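Local coordinates for ribonuclease VapC (Caulobacter crescentus, PDB 5K8J) that probably cleaves RNA with a magnesium-dependent PIN domain, acting as the toxin of the VapBC1 toxin-antitoxin pair, and is inhibited by its partner VapB, at the interface of chains A and B and the interface of chains C and B. Numbering follows the deposited sequence. Chains: chain A/B, Ribonuclease VapC; chain C, VapB family protein.

Contact 1: the interface of chains A and B. Residues chain A 71-73, 76-77, 80; chain B 35, 38-39.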
# COMPACT_ATOMS: atom_id res chain seq x y z
N PHE A 71 -9.31 7.62 9.92
CA PHE A 71 -7.93 7.96 9.58
C PHE A 71 -7.14 6.66 9.48
O PHE A 71 -6.92 5.99 10.49
CB PHE A 71 -7.30 8.93 10.58
CG PHE A 71 -6.04 9.55 10.05
CD1 PHE A 71 -4.84 8.88 10.15
CD2 PHE A 71 -6.08 10.74 9.34
CE1 PHE A 71 -3.69 9.41 9.60
CE2 PHE A 71 -4.95 11.27 8.78
CZ PHE A 71 -3.73 10.60 8.91
N ASP A 72 -6.74 6.31 8.26
CA ASP A 72 -6.22 4.99 7.93
C ASP A 72 -4.89 5.10 7.21
O ASP A 72 -4.35 6.19 7.02
CB ASP A 72 -7.24 4.20 7.10
CG ASP A 72 -7.72 4.94 5.86
OD1 ASP A 72 -7.12 5.97 5.49
OD2 ASP A 72 -8.71 4.46 5.25
N GLY A 73 -4.34 3.95 6.81
CA GLY A 73 -3.03 3.95 6.18
C GLY A 73 -2.96 4.83 4.95
O GLY A 73 -1.96 5.50 4.70
N ALA A 76 -2.48 8.27 6.08
CA ALA A 76 -1.13 8.48 6.60
C ALA A 76 -0.09 8.49 5.48
O ALA A 76 0.90 9.23 5.58
CB ALA A 76 -0.78 7.43 7.66
N ASP A 77 -0.29 7.70 4.43
CA ASP A 77 0.58 7.80 3.26
C ASP A 77 0.51 9.19 2.64
O ASP A 77 1.54 9.75 2.22
CB ASP A 77 0.20 6.76 2.21
CG ASP A 77 0.46 5.32 2.64
OD1 ASP A 77 1.22 5.07 3.61
OD2 ASP A 77 -0.09 4.42 1.98
N ARG A 80 2.51 11.53 4.79
CA ARG A 80 3.94 11.40 4.51
C ARG A 80 4.32 12.20 3.28
O ARG A 80 5.32 12.92 3.29
CB ARG A 80 4.31 9.93 4.37
CG ARG A 80 5.75 9.68 3.88
CD ARG A 80 6.03 8.15 3.70
NE ARG A 80 5.23 7.62 2.60
CZ ARG A 80 4.86 6.35 2.47
NH1 ARG A 80 5.20 5.44 3.38
NH2 ARG A 80 4.14 5.99 1.41
N ILE B 35 -1.88 4.61 14.53
CA ILE B 35 -1.65 5.45 13.35
C ILE B 35 -1.39 6.89 13.74
O ILE B 35 -0.76 7.63 12.98
CB ILE B 35 -2.82 5.33 12.34
CG1 ILE B 35 -2.35 5.77 10.96
CG2 ILE B 35 -4.07 6.12 12.82
CD1 ILE B 35 -3.23 5.32 9.86
N ARG B 38 2.17 6.91 14.10
CA ARG B 38 2.77 6.92 12.78
C ARG B 38 2.85 8.34 12.23
O ARG B 38 3.88 8.74 11.71
CB ARG B 38 2.00 6.02 11.80
CG ARG B 38 2.57 6.13 10.39
CD ARG B 38 1.95 5.21 9.36
NE ARG B 38 2.53 5.62 8.11
CZ ARG B 38 2.05 5.38 6.89
NH1 ARG B 38 0.99 4.62 6.71
NH2 ARG B 38 2.67 5.91 5.85
N VAL B 39 1.74 9.09 12.30
CA VAL B 39 1.73 10.48 11.84
C VAL B 39 2.84 11.30 12.51
O VAL B 39 3.59 12.02 11.83
CB VAL B 39 0.34 11.12 12.05
CG1 VAL B 39 0.41 12.67 11.82
CG2 VAL B 39 -0.65 10.49 11.10

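Contact 2: the interface of chains C and B. Residues chain C 84-85; chain B 11, 14-15, 44, 55.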
# COMPACT_ATOMS: atom_id res chain seq x y z
N GLY C 84 12.82 13.53 20.31
CA GLY C 84 13.70 12.63 19.57
C GLY C 84 13.25 12.02 18.23
O GLY C 84 13.94 11.11 17.75
N LEU C 85 12.16 12.46 17.60
CA LEU C 85 11.90 12.02 16.20
C LEU C 85 12.26 13.13 15.23
O LEU C 85 12.92 14.10 15.61
CB LEU C 85 10.44 11.60 15.96
CG LEU C 85 9.35 12.51 16.59
CD1 LEU C 85 9.33 13.98 16.16
CD2 LEU C 85 7.97 11.92 16.37
N ILE B 11 9.22 5.91 19.55
CA ILE B 11 10.43 6.64 19.16
C ILE B 11 11.67 5.94 19.70
O ILE B 11 12.66 5.74 18.99
CB ILE B 11 10.37 8.09 19.66
CG1 ILE B 11 9.34 8.88 18.85
CG2 ILE B 11 11.73 8.77 19.58
CD1 ILE B 11 8.98 10.23 19.48
N ARG B 14 12.22 2.71 17.76
CA ARG B 14 12.79 3.08 16.48
C ARG B 14 14.28 3.37 16.59
O ARG B 14 15.07 2.98 15.73
CB ARG B 14 12.09 4.32 15.95
CG ARG B 14 12.24 4.54 14.43
CD ARG B 14 13.40 5.42 14.13
NE ARG B 14 13.32 6.61 14.96
CZ ARG B 14 12.57 7.65 14.69
NH1 ARG B 14 11.85 7.69 13.57
NH2 ARG B 14 12.57 8.67 15.52
N ASP B 15 14.65 4.15 17.61
CA ASP B 15 16.03 4.57 17.78
C ASP B 15 16.92 3.50 18.38
O ASP B 15 18.13 3.73 18.51
CB ASP B 15 16.14 5.80 18.70
CG ASP B 15 15.49 7.06 18.11
OD1 ASP B 15 15.24 7.12 16.89
OD2 ASP B 15 15.27 8.01 18.87
N GLY B 44 8.40 13.57 12.13
CA GLY B 44 9.68 13.64 12.79
C GLY B 44 10.84 13.35 11.87
O GLY B 44 11.96 13.80 12.10
N ARG B 55 16.22 8.07 10.75
CA ARG B 55 14.86 8.10 11.26
C ARG B 55 13.90 7.50 10.25
O ARG B 55 12.98 6.75 10.62
CB ARG B 55 14.47 9.55 11.62
CG ARG B 55 15.13 10.05 12.92
CD ARG B 55 14.38 11.29 13.51
NE ARG B 55 14.45 12.42 12.58
CZ ARG B 55 15.54 13.15 12.37
NH1 ARG B 55 16.68 12.87 13.01
NH2 ARG B 55 15.50 14.14 11.49

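Contact 1: the interface of chains A and B
Helix 35-45 of chain B packs against helix 73-86 of chain A and against the loop, A:Phe71 and A:Asp72, that leads into it. B:Arg38 carries the polar part. Its side chain runs out extended from CG to NE, with CG anti to the backbone N (chi1 175°), and this length lets the guanidinium lie across A:Ala76 and finish at A:Asp77. There both terminal nitrogens turn to one carboxylate oxygen. B:Arg38 NH2 gives the shorter and straighter hydrogen bond to A:Asp77 OD1, 2.8 Å, nearly along the C-O axis, which also makes a salt bridge. B:Arg38 NH1 reaches A:Asp77 OD1 at 3.1 Å, but from above the carboxylate plane. Because NH1 and NH2 both donate to OD1, this is a fork on one oxygen and not a side-by-side pairing of both oxygens; OD1 sits in the guanidinium plane, while the two flat groups are turned 58° apart. The methyl CB of A:Ala76 covers one guanidinium face near its rim, 3.6 Å from B:Arg38 CZ, which should limit how far that group can tilt.

One turn back along the B helix, B:Ile35 pushes CD1 toward the start of the A helix, 3.9 Å from A:Gly73 CA, while its CG2 lies 3.9 Å from A:Phe71 CD1. The A:Phe71 ring is met along one rim: beyond CD1, its CE1 touches B:Val39 CG2 at 3.6 Å. Apolar contacts thus continue from A:Ala76 to one side of the A:Asp77–B:Arg38 pair. The patch recurs with the chains exchanged, and it joins two VapC toxins about a two-fold axis, consistent with PIN-domain toxins working as dimers.

Contact 2: the interface of chains C and B
C:Leu85, the last residue of the antitoxin, drops its side chain between helices 7-14 and 35-45 of VapC. One methyl goes to each: C:Leu85 CD2 meets B:Ile11 CD1 at 3.7 Å, and C:Leu85 CD1 presses on B:Gly44 CA at 3.4 Å, a tight fit at a point where the toxin offers no side chain. CG occupies the position between the backbone N and the carbonyl carbon (chi1 43°), and from there the two methyls spread toward the two helices. B:Ile11 also turns its other branch to the chain: CG2 is 3.7 Å from C:Gly84 O.

Two arginines border the leucine backbone. B:Arg14 brings the edge of its guanidinium to the main chain, with NH2 3.5 Å from C:Leu85 CA and near C:Gly84 O, though no bond is assigned there, and B:Arg55, on helix 52-65, lays its CD alongside the same CA at 3.7 Å.

Behind this shell the arginines are held by their own chain. B:Arg14 NE donates to B:Asp15 OD1 at 2.8 Å in a salt-bridged hydrogen bond that comes from above the carboxylate plane. B:Arg55, bent at chi3 (-63°), turns NE back to B:Gly44 O at 2.9 Å, tying helix 52-65 to the end of helix 35-45. The positive charge of B:Arg55 may also favour the terminal carboxylate of C:Leu85. The site is a pocket on VapC that receives the VapB C-terminus and so contributes to binding of the inhibitory antitoxin.

Contact 1 and contact 2 lie about 16 Å apart, measured between the centres of their C-alpha atoms, and share no residue. What connects them is helix 35-45 of chain B: its first turns face the other toxin in contact 1, and its last turn, at B:Gly44, receives the antitoxin tail in contact 2. One helix therefore serves both toxin pairing and antitoxin binding, so a shift in one could in principle be felt at the other. With four copies of each protein in the deposited assembly, both kinds of contact recur, joining toxin to toxin and toxin to antitoxin.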